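Local structure of alpha-amylase (Eisenia fetida, 6M4K) at residues Val375-Phe378 with Ile383-His386; Gln65-Val70 with Asp300-Gln305; Glu332-Tyr337 with Val395-Val400; Gly262-Asn267 with Trp287-Gly292. The protein probably hydrolyses internal alpha-1,4-glucosidic linkages of starch-like polysaccharides, as a calcium-binding alpha-amylase of glycoside hydrolase family 13. All blocks are in the same frame, centred on the assembly; numbering follows the deposited sequence.

All four contacts belong to the family 13 (beta/alpha)8 catalytic barrel. Contact 2 lies at its active-site end; an acetate, probably from the crystallisation liquor, sits about 3 Å from the Tyr67 side chain, consistent with a pocket there, and the calcium ion about 14 Å away. Contact 1 is a surface disulfide loop whose nearest atoms come within about 5 Å of contact 2; along the chain it is nested inside the loop closed by contact 3. Contacts 3 and 4, centres 16 Å apart, touch through a probable hydrogen bond of 2.7 Å from Tyr337 OH to Leu290 O. Contacts 2 and 3 lie on opposite sides of the chain's centre, their centres 27 Å apart.

Contact 1: Val375-Phe378 with Ile383-His386; sequences VECF and ICEH
A disulfide, Cys377 to Cys384, closes a short loop within the connection from strand 356-357 to helix 389-401, after the last barrel strand. The two sulfurs, Cys377 SG and Cys384 SG, are 2.1 Å apart and the bridge twists through a chi3 of -76°. Val375 approaches the bridge with one branch only, its CG1 lying 4.1 Å from Cys384 SG. Phe378 folds back over the start of the link: one ring face sits on its neighbour, with Cys377 CB 3.9 Å above the centre of the Phe378 ring, while the ring edge leans across the loop. There Phe378 CE1 meets Cys384 CB at 3.8 Å, and the same edge faces two carbonyls near its plane, with Phe378 CD1 3.6 Å from Ile383 O and CE1 close to Cys384 O. Beyond the loop, Val375 N is hydrogen-bonded to Asp29, and Ile383 O accepts from Trp388 NE1. His386, two residues past Cys384, is hydrogen-bonded to Glu33 and Ser344, which ties this end of the loop to the barrel. No hydrogen bond crosses between 375-378 and 383-386, so the covalent bridge, backed by these carbon and sulfur contacts, does the joining.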
loop_
_atom_site.group_PDB
_atom_site.type_symbol
_atom_site.label_atom_id
_atom_site.label_comp_id
_atom_site.label_asym_id
_atom_site.label_seq_id
_atom_site.Cartn_x
_atom_site.Cartn_y
_atom_site.Cartn_z
ATOM N N VAL A 375 -7.724 5.099 -17.569
ATOM C CA VAL A 375 -8.579 4.583 -16.511
ATOM C C VAL A 375 -10.014 5.047 -16.712
ATOM O O VAL A 375 -10.277 6.225 -16.989
ATOM C CB VAL A 375 -8.067 5.050 -15.138
ATOM C CG1 VAL A 375 -9.061 4.682 -14.052
ATOM C CG2 VAL A 375 -6.709 4.450 -14.851
ATOM N N GLU A 376 -10.950 4.122 -16.541
ATOM C CA GLU A 376 -12.363 4.445 -16.373
ATOM C C GLU A 376 -12.855 3.622 -15.194
ATOM O O GLU A 376 -12.996 2.401 -15.296
ATOM C CB GLU A 376 -13.181 4.136 -17.628
ATOM C CG GLU A 376 -14.642 4.530 -17.468
ATOM C CD GLU A 376 -15.498 4.155 -18.659
ATOM O OE1 GLU A 376 -14.946 3.997 -19.766
ATOM O OE2 GLU A 376 -16.726 4.015 -18.483
ATOM N N CYS A 377 -13.091 4.278 -14.070
ATOM C CA CYS A 377 -13.399 3.532 -12.861
ATOM C C CYS A 377 -14.715 2.780 -12.988
ATOM O O CYS A 377 -15.681 3.273 -13.578
ATOM C CB CYS A 377 -13.446 4.471 -11.660
ATOM S SG CYS A 377 -11.799 5.018 -11.135
ATOM N N PHE A 378 -14.735 1.565 -12.446
ATOM C CA PHE A 378 -15.937 0.750 -12.297
ATOM C C PHE A 378 -16.419 0.152 -13.614
ATOM O O PHE A 378 -17.575 -0.268 -13.706
ATOM C CB PHE A 378 -17.089 1.499 -11.610
ATOM C CG PHE A 378 -16.667 2.339 -10.430
ATOM C CD1 PHE A 378 -15.722 1.883 -9.521
ATOM C CD2 PHE A 378 -17.221 3.592 -10.237
ATOM C CE1 PHE A 378 -15.348 2.662 -8.434
ATOM C CE2 PHE A 378 -16.846 4.373 -9.154
ATOM C CZ PHE A 378 -15.907 3.900 -8.256
ATOM N N ILE A 383 -10.721 -1.273 -10.890
ATOM C CA ILE A 383 -11.534 -1.495 -9.696
ATOM C C ILE A 383 -11.759 -0.195 -8.926
ATOM O O ILE A 383 -12.857 0.059 -8.419
ATOM C CB ILE A 383 -10.887 -2.580 -8.816
ATOM C CG1 ILE A 383 -10.639 -3.858 -9.633
ATOM C CG2 ILE A 383 -11.734 -2.850 -7.569
ATOM C CD1 ILE A 383 -11.901 -4.461 -10.294
ATOM N N CYS A 384 -10.707 0.622 -8.795
ATOM C CA CYS A 384 -10.779 1.934 -8.139
ATOM C C CYS A 384 -11.336 1.869 -6.717
ATOM O O CYS A 384 -12.243 2.617 -6.356
ATOM C CB CYS A 384 -11.568 2.936 -8.979
ATOM S SG CYS A 384 -10.827 3.288 -10.576
ATOM N N GLU A 385 -10.777 0.965 -5.903
ATOM C CA GLU A 385 -11.220 0.828 -4.513
ATOM C C GLU A 385 -11.232 2.160 -3.775
ATOM O O GLU A 385 -12.079 2.394 -2.910
ATOM C CB GLU A 385 -10.300 -0.139 -3.754
ATOM C CG GLU A 385 -10.372 -1.601 -4.185
ATOM C CD GLU A 385 -9.324 -1.972 -5.214
ATOM O OE1 GLU A 385 -9.130 -1.220 -6.191
ATOM O OE2 GLU A 385 -8.688 -3.026 -5.037
ATOM N N HIS A 386 -10.261 3.028 -4.060
ATOM C CA HIS A 386 -10.174 4.297 -3.346
ATOM C C HIS A 386 -11.353 5.209 -3.649
ATOM O O HIS A 386 -11.620 6.135 -2.875
ATOM C CB HIS A 386 -8.858 4.996 -3.693
ATOM C CG HIS A 386 -8.781 5.446 -5.111
ATOM N ND1 HIS A 386 -8.600 4.574 -6.165
ATOM C CD2 HIS A 386 -8.892 6.680 -5.653
ATOM C CE1 HIS A 386 -8.592 5.258 -7.295
ATOM N NE2 HIS A 386 -8.770 6.538 -7.012
#

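Contact 2: Gln65-Val70 with Asp300-Gln305; sequences QRYQPV and DNHDNQ
The backbones carrying Tyr67 and His302 stay well apart: the closest alpha carbons, Tyr67 CA and Asp303 CA, are 11.4 Å from each other, and the gap is spanned by two rings. Both segments lie in connections that follow barrel strands (44-47 and 295-297), each with a short 3-10 piece, 65-66 and 304-305. The second carries the Asn-His-Asp sequence of a conserved region of family 13 at the active-site end of the barrel. Tyr67 and His302 reach toward each other from opposite directions. Their ring planes are nearly parallel, 8° apart, but slid so far that they barely overlap, with centroids 5.2 Å apart. What meets is the phenol end: Tyr67 OH lies over one face of the His302 imidazole, 3.4 Å from CE1, and Tyr67 CZ is 3.6 Å from NE2 of the same ring. His302 holds CG between its backbone N and carbonyl carbon (chi1 65°), the setting that sends the ring out to the tyrosine. The polar end of Tyr67 is held from elsewhere, by Asp101, and Arg198 touches both rings from strand 196-199. Behind His302 the turn is tied by its own side chains. Asn301 OD1 accepts from Asn304 N, three residues on, at 2.8 Å in an Asx motif, the N-H arriving nearly along the C=O axis. In exchange Asn301 N gives its hydrogen to Asn304 OD1, at 2.9 Å and from above that carbonyl plane. Gln305 NE2, also bonded to Ser345, donates to Asp300 OD2 over 3.1 Å, meeting the carboxylate from above its plane.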
loop_
_atom_site.group_PDB
_atom_site.type_symbol
_atom_site.label_atom_id
_atom_site.label_comp_id
_atom_site.label_asym_id
_atom_site.label_seq_id
_atom_site.Cartn_x
_atom_site.Cartn_y
_atom_site.Cartn_z
ATOM N N GLN A 65 7.154 -7.189 -15.126
ATOM C CA GLN A 65 8.289 -6.647 -15.867
ATOM C C GLN A 65 8.798 -5.352 -15.235
ATOM O O GLN A 65 9.987 -5.033 -15.349
ATOM C CB GLN A 65 7.917 -6.436 -17.343
ATOM C CG GLN A 65 7.038 -5.236 -17.566
ATOM C CD GLN A 65 6.567 -5.069 -19.005
ATOM O OE1 GLN A 65 6.958 -5.830 -19.904
ATOM N NE2 GLN A 65 5.725 -4.068 -19.229
ATOM N N ARG A 66 7.923 -4.617 -14.538
ATOM C CA ARG A 66 8.323 -3.346 -13.943
ATOM C C ARG A 66 9.193 -3.515 -12.709
ATOM O O ARG A 66 9.787 -2.526 -12.263
ATOM C CB ARG A 66 7.103 -2.472 -13.642
ATOM C CG ARG A 66 6.371 -2.091 -14.917
ATOM C CD ARG A 66 5.223 -1.157 -14.655
ATOM N NE ARG A 66 5.671 0.209 -14.358
ATOM C CZ ARG A 66 4.874 1.262 -14.456
ATOM N NH1 ARG A 66 3.617 1.095 -14.853
ATOM N NH2 ARG A 66 5.316 2.487 -14.192
ATOM N N TYR A 67 9.333 -4.733 -12.193
ATOM C CA TYR A 67 10.206 -5.008 -11.060
ATOM C C TYR A 67 11.561 -5.554 -11.493
ATOM O O TYR A 67 12.307 -6.078 -10.660
ATOM C CB TYR A 67 9.473 -5.883 -10.032
ATOM C CG TYR A 67 8.361 -5.064 -9.414
ATOM C CD1 TYR A 67 8.627 -4.197 -8.355
ATOM C CD2 TYR A 67 7.073 -5.081 -9.932
ATOM C CE1 TYR A 67 7.635 -3.388 -7.818
ATOM C CE2 TYR A 67 6.073 -4.280 -9.405
ATOM C CZ TYR A 67 6.363 -3.438 -8.343
ATOM O OH TYR A 67 5.352 -2.644 -7.849
ATOM N N GLN A 68 11.906 -5.393 -12.779
ATOM C CA GLN A 68 13.209 -5.753 -13.337
ATOM C C GLN A 68 13.824 -4.515 -13.973
ATOM O O GLN A 68 13.678 -4.281 -15.186
ATOM C CB GLN A 68 13.084 -6.907 -14.329
ATOM C CG GLN A 68 12.716 -8.192 -13.624
ATOM C CD GLN A 68 12.792 -9.404 -14.522
ATOM O OE1 GLN A 68 13.752 -9.577 -15.278
ATOM N NE2 GLN A 68 11.778 -10.251 -14.449
ATOM N N PRO A 69 14.539 -3.704 -13.197
ATOM C CA PRO A 69 15.156 -2.497 -13.753
ATOM C C PRO A 69 16.162 -2.813 -14.850
ATOM O O PRO A 69 16.917 -3.789 -14.781
ATOM C CB PRO A 69 15.850 -1.862 -12.543
ATOM C CG PRO A 69 15.067 -2.359 -11.378
ATOM C CD PRO A 69 14.676 -3.769 -11.729
ATOM N N VAL A 70 16.177 -1.928 -15.842
ATOM C CA VAL A 70 17.164 -1.940 -16.909
ATOM C C VAL A 70 18.093 -0.729 -16.834
ATOM O O VAL A 70 19.292 -0.841 -17.108
ATOM C CB VAL A 70 16.464 -2.058 -18.283
ATOM C CG1 VAL A 70 17.441 -1.789 -19.437
ATOM C CG2 VAL A 70 15.828 -3.438 -18.421
ATOM N N ASP A 300 -4.303 -5.343 1.568
ATOM C CA ASP A 300 -3.655 -6.139 0.534
ATOM C C ASP A 300 -2.707 -5.244 -0.248
ATOM O O ASP A 300 -2.788 -4.015 -0.180
ATOM C CB ASP A 300 -4.659 -6.876 -0.398
ATOM C CG ASP A 300 -5.480 -5.941 -1.277
ATOM O OD1 ASP A 300 -5.745 -4.781 -0.895
ATOM O OD2 ASP A 300 -5.913 -6.395 -2.372
ATOM N N ASN A 301 -1.793 -5.873 -0.985
ATOM C CA ASN A 301 -0.929 -5.179 -1.933
ATOM C C ASN A 301 -0.964 -5.922 -3.270
ATOM O O ASN A 301 -1.686 -6.918 -3.442
ATOM C CB ASN A 301 0.492 -4.957 -1.381
ATOM C CG ASN A 301 1.356 -6.206 -1.425
ATOM O OD1 ASN A 301 0.870 -7.314 -1.677
ATOM N ND2 ASN A 301 2.658 -6.032 -1.183
ATOM N N HIS A 302 -0.161 -5.448 -4.221
ATOM C CA HIS A 302 -0.234 -5.989 -5.573
ATOM C C HIS A 302 0.262 -7.427 -5.632
ATOM O O HIS A 302 -0.188 -8.206 -6.483
ATOM C CB HIS A 302 0.543 -5.079 -6.532
ATOM C CG HIS A 302 2.014 -5.026 -6.265
ATOM N ND1 HIS A 302 2.580 -4.188 -5.327
ATOM C CD2 HIS A 302 3.038 -5.715 -6.825
ATOM C CE1 HIS A 302 3.889 -4.370 -5.316
ATOM N NE2 HIS A 302 4.190 -5.293 -6.209
ATOM N N ASP A 303 1.175 -7.800 -4.736
ATOM C CA ASP A 303 1.726 -9.151 -4.711
ATOM C C ASP A 303 0.767 -10.124 -4.058
ATOM O O ASP A 303 0.468 -11.187 -4.621
ATOM C CB ASP A 303 3.008 -9.201 -3.880
ATOM C CG ASP A 303 4.198 -8.631 -4.583
ATOM O OD1 ASP A 303 4.334 -8.830 -5.811
ATOM O OD2 ASP A 303 5.024 -8.005 -3.883
ATOM N N ASN A 304 0.302 -9.807 -2.853
ATOM C CA ASN A 304 -0.491 -10.781 -2.128
ATOM C C ASN A 304 -1.940 -10.849 -2.579
ATOM O O ASN A 304 -2.598 -11.853 -2.304
ATOM C CB ASN A 304 -0.290 -10.682 -0.605
ATOM C CG ASN A 304 -0.859 -9.411 0.008
ATOM O OD1 ASN A 304 -1.716 -8.743 -0.572
ATOM N ND2 ASN A 304 -0.427 -9.113 1.238
ATOM N N GLN A 305 -2.441 -9.855 -3.322
ATOM C CA GLN A 305 -3.748 -10.060 -3.950
ATOM C C GLN A 305 -3.682 -11.078 -5.086
ATOM O O GLN A 305 -4.734 -11.513 -5.571
ATOM C CB GLN A 305 -4.396 -8.743 -4.421
ATOM C CG GLN A 305 -3.733 -8.104 -5.635
ATOM C CD GLN A 305 -4.434 -6.857 -6.183
ATOM O OE1 GLN A 305 -4.141 -6.447 -7.312
ATOM N NE2 GLN A 305 -5.353 -6.263 -5.417
#

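Contact 3: Glu332-Tyr337 with Val395-Val400; sequences ELAWDY and VRFHNV
His398 makes the one hydrogen bond between the segments, ND1 giving its proton to Leu333 O at 2.9 Å. The carbonyl oxygen lies almost in the imidazole plane, and the N-H arrives in the carbonyl plane on a lone pair. CG anti to the backbone N (chi1 174°) swings the ring out from its helix to this oxygen. Leu333 is the last residue but one of helix 322-334, and its carbonyl has no helical N-H four residues on to meet; the histidine supplies the donor instead. Two hydrophobic contacts accompany that bond. Leu333 CD1 touches Val395 CG2 at 4.0 Å, and Ala334 CB comes obliquely to the Phe397 ring, 3.7 Å from CE1. The second ring nitrogen, His398 NE2, is bonded to Asp17, which fixes the ring's rotation; with acceptors at both nitrogens the imidazole may well be protonated. A leucine here would probably leave both the Leu333 carbonyl and the Asp17 carboxylate without their ring N-H partners. Farther out, Met394 of the same helix as His398 packs on Leu333 and Ala334, and strand 339-344 packs against both helices, touching Leu333 through Val340 and Val395 through Leu342. Phe397 meets Ala494 of strand 492-496 and Ala334 O accepts from Arg421, so the ends of both helices abut the C-terminal beta domain.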
loop_
_atom_site.group_PDB
_atom_site.type_symbol
_atom_site.label_atom_id
_atom_site.label_comp_id
_atom_site.label_asym_id
_atom_site.label_seq_id
_atom_site.Cartn_x
_atom_site.Cartn_y
_atom_site.Cartn_z
ATOM N N GLU A 332 -9.668 -0.858 9.680
ATOM C CA GLU A 332 -8.315 -0.308 9.616
ATOM C C GLU A 332 -8.327 1.218 9.611
ATOM O O GLU A 332 -7.474 1.854 10.243
ATOM C CB GLU A 332 -7.631 -0.865 8.370
ATOM C CG GLU A 332 -6.424 -0.110 7.885
ATOM C CD GLU A 332 -6.014 -0.606 6.530
ATOM O OE1 GLU A 332 -5.128 -1.460 6.483
ATOM O OE2 GLU A 332 -6.617 -0.155 5.520
ATOM N N LEU A 333 -9.294 1.820 8.919
ATOM C CA LEU A 333 -9.379 3.272 8.803
ATOM C C LEU A 333 -9.936 3.907 10.066
ATOM O O LEU A 333 -9.585 5.046 10.382
ATOM C CB LEU A 333 -10.250 3.646 7.601
ATOM C CG LEU A 333 -9.529 3.503 6.254
ATOM C CD1 LEU A 333 -10.522 3.549 5.111
ATOM C CD2 LEU A 333 -8.489 4.615 6.091
ATOM N N ALA A 334 -10.818 3.207 10.781
ATOM C CA ALA A 334 -11.385 3.745 12.010
ATOM C C ALA A 334 -10.459 3.580 13.200
ATOM O O ALA A 334 -10.601 4.320 14.180
ATOM C CB ALA A 334 -12.705 3.035 12.322
ATOM N N TRP A 335 -9.550 2.618 13.155
ATOM C CA TRP A 335 -8.616 2.344 14.235
ATOM C C TRP A 335 -7.500 3.387 14.219
ATOM O O TRP A 335 -7.464 4.291 13.384
ATOM C CB TRP A 335 -8.049 0.933 14.070
ATOM C CG TRP A 335 -7.564 0.219 15.304
ATOM C CD1 TRP A 335 -6.299 -0.257 15.530
ATOM C CD2 TRP A 335 -8.347 -0.169 16.437
ATOM N NE1 TRP A 335 -6.249 -0.904 16.741
ATOM C CE2 TRP A 335 -7.495 -0.861 17.316
ATOM C CE3 TRP A 335 -9.690 0.009 16.797
ATOM C CZ2 TRP A 335 -7.940 -1.378 18.529
ATOM C CZ3 TRP A 335 -10.132 -0.509 17.990
ATOM C CH2 TRP A 335 -9.261 -1.185 18.850
ATOM N N ASP A 336 -6.588 3.285 15.184
ATOM C CA ASP A 336 -5.409 4.153 15.233
ATOM C C ASP A 336 -4.197 3.239 15.300
ATOM O O ASP A 336 -3.787 2.811 16.384
ATOM C CB ASP A 336 -5.466 5.108 16.413
ATOM C CG ASP A 336 -4.309 6.092 16.420
ATOM O OD1 ASP A 336 -3.621 6.215 15.385
ATOM O OD2 ASP A 336 -4.089 6.747 17.457
ATOM N N TYR A 337 -3.643 2.925 14.137
ATOM C CA TYR A 337 -2.497 2.038 14.048
ATOM C C TYR A 337 -1.906 2.104 12.648
ATOM O O TYR A 337 -2.506 1.628 11.671
ATOM C CB TYR A 337 -2.856 0.582 14.384
ATOM C CG TYR A 337 -1.678 -0.361 14.210
ATOM C CD1 TYR A 337 -0.635 -0.379 15.135
ATOM C CD2 TYR A 337 -1.591 -1.205 13.106
ATOM C CE1 TYR A 337 0.450 -1.228 14.977
ATOM C CE2 TYR A 337 -0.516 -2.047 12.938
ATOM C CZ TYR A 337 0.512 -2.052 13.862
ATOM O OH TYR A 337 1.565 -2.909 13.661
ATOM N N VAL A 395 -12.300 7.130 4.869
ATOM C CA VAL A 395 -11.158 8.040 4.912
ATOM C C VAL A 395 -11.558 9.357 5.557
ATOM O O VAL A 395 -10.831 9.892 6.403
ATOM C CB VAL A 395 -10.574 8.221 3.503
ATOM C CG1 VAL A 395 -9.589 9.400 3.435
ATOM C CG2 VAL A 395 -9.924 6.916 3.039
ATOM N N ARG A 396 -12.732 9.883 5.200
ATOM C CA ARG A 396 -13.241 11.070 5.878
ATOM C C ARG A 396 -13.428 10.821 7.372
ATOM O O ARG A 396 -13.040 11.660 8.191
ATOM C CB ARG A 396 -14.526 11.568 5.205
ATOM C CG ARG A 396 -15.074 12.853 5.829
ATOM C CD ARG A 396 -16.154 13.479 4.970
ATOM N NE ARG A 396 -17.306 12.588 4.874
ATOM C CZ ARG A 396 -18.435 12.879 4.238
ATOM N NH1 ARG A 396 -18.573 14.048 3.626
ATOM N NH2 ARG A 396 -19.427 11.994 4.224
ATOM N N PHE A 397 -13.999 9.667 7.749
ATOM C CA PHE A 397 -14.114 9.301 9.160
ATOM C C PHE A 397 -12.746 9.333 9.825
ATOM O O PHE A 397 -12.567 9.939 10.884
ATOM C CB PHE A 397 -14.726 7.894 9.259
ATOM C CG PHE A 397 -14.943 7.381 10.674
ATOM C CD1 PHE A 397 -13.879 6.940 11.450
ATOM C CD2 PHE A 397 -16.233 7.257 11.190
ATOM C CE1 PHE A 397 -14.086 6.443 12.719
ATOM C CE2 PHE A 397 -16.454 6.755 12.461
ATOM C CZ PHE A 397 -15.384 6.353 13.235
ATOM N N HIS A 398 -11.770 8.670 9.207
ATOM C CA HIS A 398 -10.399 8.645 9.710
ATOM C C HIS A 398 -9.858 10.053 9.908
ATOM O O HIS A 398 -9.242 10.348 10.938
ATOM C CB HIS A 398 -9.562 7.900 8.669
ATOM C CG HIS A 398 -8.084 7.891 8.925
ATOM N ND1 HIS A 398 -7.441 6.840 9.543
ATOM C CD2 HIS A 398 -7.117 8.774 8.579
ATOM C CE1 HIS A 398 -6.139 7.081 9.577
ATOM N NE2 HIS A 398 -5.922 8.261 9.022
ATOM N N ASN A 399 -10.089 10.940 8.938
ATOM C CA ASN A 399 -9.595 12.308 9.052
ATOM C C ASN A 399 -10.291 13.048 10.188
ATOM O O ASN A 399 -9.640 13.759 10.964
ATOM C CB ASN A 399 -9.801 13.056 7.727
ATOM C CG ASN A 399 -8.953 12.505 6.588
ATOM O OD1 ASN A 399 -7.895 11.918 6.806
ATOM N ND2 ASN A 399 -9.421 12.705 5.366
ATOM N N VAL A 400 -11.612 12.882 10.313
ATOM C CA VAL A 400 -12.364 13.551 11.376
ATOM C C VAL A 400 -11.914 13.052 12.745
ATOM O O VAL A 400 -11.858 13.818 13.716
ATOM C CB VAL A 400 -13.879 13.364 11.147
ATOM C CG1 VAL A 400 -14.683 13.762 12.391
ATOM C CG2 VAL A 400 -14.329 14.161 9.929
#

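Contact 4: Gly262-Asn267 with Trp287-Gly292; sequences GQNLGN and WGQLSG
The Asn264 amide meets the Trp287 indole face against edge: Trp287 CE3 stands above the amide plane, 3.6 Å from Asn264 CG, and the two planes are 61° apart. Trp287 CZ3, next along the same edge, rests 3.8 Å from Asn264 CB. At the rim of the Asn264 amide lies a second flat group, that of Gln289, turned only 7° from it. Gln289 NE2 donates to Asn264 OD1 at 2.8 Å, in the carbonyl plane and on a lone pair, and the acceptor lies in the plane of the glutamine amide. Gln289 gets there on a chain extended beyond CG (chi2 -176°). This joins helix 259-270 to the loop that leads into strand 295-297, two successive elements of the (beta/alpha)8 barrel. Asn264 OD1 is gripped a second time by a water, which donates to it at 2.9 Å and also to Trp287 O at 2.8 Å, so the helix is tied to backbone as well as side chain. With an alanine at Asn264, Gln289 NE2 and the water would probably lose their shared acceptor, and the CE3 edge of the indole its amide. Trp287 NE1, remote from CE3, is hydrogen-bonded to Asn282, and the indole also pairs edge-to-face with Phe283. Lys260, one turn earlier on the helix, reaches Gly288 O through NZ.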
loop_
_atom_site.group_PDB
_atom_site.type_symbol
_atom_site.label_atom_id
_atom_site.label_comp_id
_atom_site.label_asym_id
_atom_site.label_seq_id
_atom_site.Cartn_x
_atom_site.Cartn_y
_atom_site.Cartn_z
ATOM N N GLY A 262 -2.357 -7.137 7.577
ATOM C CA GLY A 262 -3.359 -7.669 6.663
ATOM C C GLY A 262 -3.580 -9.160 6.831
ATOM O O GLY A 262 -4.689 -9.659 6.603
ATOM N N GLN A 263 -2.538 -9.896 7.224
ATOM C CA GLN A 263 -2.716 -11.309 7.531
ATOM C C GLN A 263 -3.688 -11.480 8.688
ATOM O O GLN A 263 -4.624 -12.289 8.615
ATOM C CB GLN A 263 -1.363 -11.941 7.864
ATOM C CG GLN A 263 -0.486 -12.203 6.651
ATOM C CD GLN A 263 -0.879 -13.469 5.906
ATOM O OE1 GLN A 263 -1.253 -14.474 6.515
ATOM N NE2 GLN A 263 -0.799 -13.424 4.585
ATOM N N ASN A 264 -3.476 -10.718 9.765
ATOM C CA ASN A 264 -4.307 -10.847 10.956
ATOM C C ASN A 264 -5.730 -10.367 10.696
ATOM O O ASN A 264 -6.697 -11.055 11.041
ATOM C CB ASN A 264 -3.672 -10.107 12.142
ATOM C CG ASN A 264 -2.430 -10.819 12.687
ATOM O OD1 ASN A 264 -1.486 -10.180 13.177
ATOM N ND2 ASN A 264 -2.435 -12.135 12.627
ATOM N N LEU A 265 -5.888 -9.182 10.101
ATOM C CA LEU A 265 -7.234 -8.690 9.816
ATOM C C LEU A 265 -7.958 -9.593 8.822
ATOM O O LEU A 265 -9.171 -9.810 8.940
ATOM C CB LEU A 265 -7.194 -7.237 9.334
ATOM C CG LEU A 265 -6.724 -6.223 10.378
ATOM C CD1 LEU A 265 -6.749 -4.822 9.810
ATOM C CD2 LEU A 265 -7.574 -6.296 11.643
ATOM N N GLY A 266 -7.230 -10.124 7.841
ATOM C CA GLY A 266 -7.842 -11.058 6.906
ATOM C C GLY A 266 -8.364 -12.299 7.604
ATOM O O GLY A 266 -9.520 -12.693 7.426
ATOM N N ASN A 267 -7.529 -12.907 8.445
ATOM C CA ASN A 267 -7.970 -14.081 9.191
ATOM C C ASN A 267 -9.151 -13.758 10.098
ATOM O O ASN A 267 -10.081 -14.566 10.227
ATOM C CB ASN A 267 -6.798 -14.651 9.994
ATOM C CG ASN A 267 -5.881 -15.511 9.149
ATOM O OD1 ASN A 267 -6.325 -16.134 8.180
ATOM N ND2 ASN A 267 -4.602 -15.556 9.502
ATOM N N TRP A 287 -0.423 -7.436 19.100
ATOM C CA TRP A 287 -0.551 -8.696 18.382
ATOM C C TRP A 287 0.791 -9.236 17.910
ATOM O O TRP A 287 0.817 -10.142 17.074
ATOM C CB TRP A 287 -1.523 -8.537 17.207
ATOM C CG TRP A 287 -2.965 -8.630 17.610
ATOM C CD1 TRP A 287 -3.577 -7.985 18.654
ATOM C CD2 TRP A 287 -3.978 -9.423 16.979
ATOM N NE1 TRP A 287 -4.904 -8.331 18.699
ATOM C CE2 TRP A 287 -5.177 -9.210 17.685
ATOM C CE3 TRP A 287 -3.986 -10.294 15.883
ATOM C CZ2 TRP A 287 -6.372 -9.838 17.332
ATOM C CZ3 TRP A 287 -5.168 -10.921 15.538
ATOM C CH2 TRP A 287 -6.347 -10.686 16.258
ATOM N N GLY A 288 1.903 -8.722 18.432
ATOM C CA GLY A 288 3.203 -9.119 17.931
ATOM C C GLY A 288 3.618 -8.393 16.671
ATOM O O GLY A 288 4.411 -8.924 15.884
ATOM N N GLN A 289 3.094 -7.192 16.453
ATOM C CA GLN A 289 3.365 -6.398 15.261
ATOM C C GLN A 289 4.290 -5.240 15.612
ATOM O O GLN A 289 4.592 -4.976 16.780
ATOM C CB GLN A 289 2.054 -5.876 14.654
ATOM C CG GLN A 289 1.078 -6.986 14.287
ATOM C CD GLN A 289 -0.195 -6.496 13.594
ATOM O OE1 GLN A 289 -0.401 -5.290 13.380
ATOM N NE2 GLN A 289 -1.044 -7.434 13.212
ATOM N N LEU A 290 4.752 -4.546 14.577
ATOM C CA LEU A 290 5.519 -3.324 14.763
ATOM C C LEU A 290 4.686 -2.289 15.512
ATOM O O LEU A 290 3.451 -2.323 15.509
ATOM C CB LEU A 290 5.871 -2.725 13.399
ATOM C CG LEU A 290 6.799 -3.553 12.521
ATOM C CD1 LEU A 290 7.046 -2.868 11.181
ATOM C CD2 LEU A 290 8.106 -3.823 13.259
ATOM N N SER A 291 5.366 -1.347 16.154
ATOM C CA SER A 291 4.651 -0.203 16.693
ATOM C C SER A 291 3.987 0.566 15.556
ATOM O O SER A 291 4.490 0.618 14.428
ATOM C CB SER A 291 5.595 0.722 17.467
ATOM O OG SER A 291 6.305 1.591 16.601
ATOM N N GLY A 292 2.831 1.147 15.854
ATOM C CA GLY A 292 2.118 1.913 14.845
ATOM C C GLY A 292 2.977 2.982 14.189
ATOM O O GLY A 292 2.867 3.230 12.983
HETATM O O HOH W 1 1.003 -11.104 14.415
#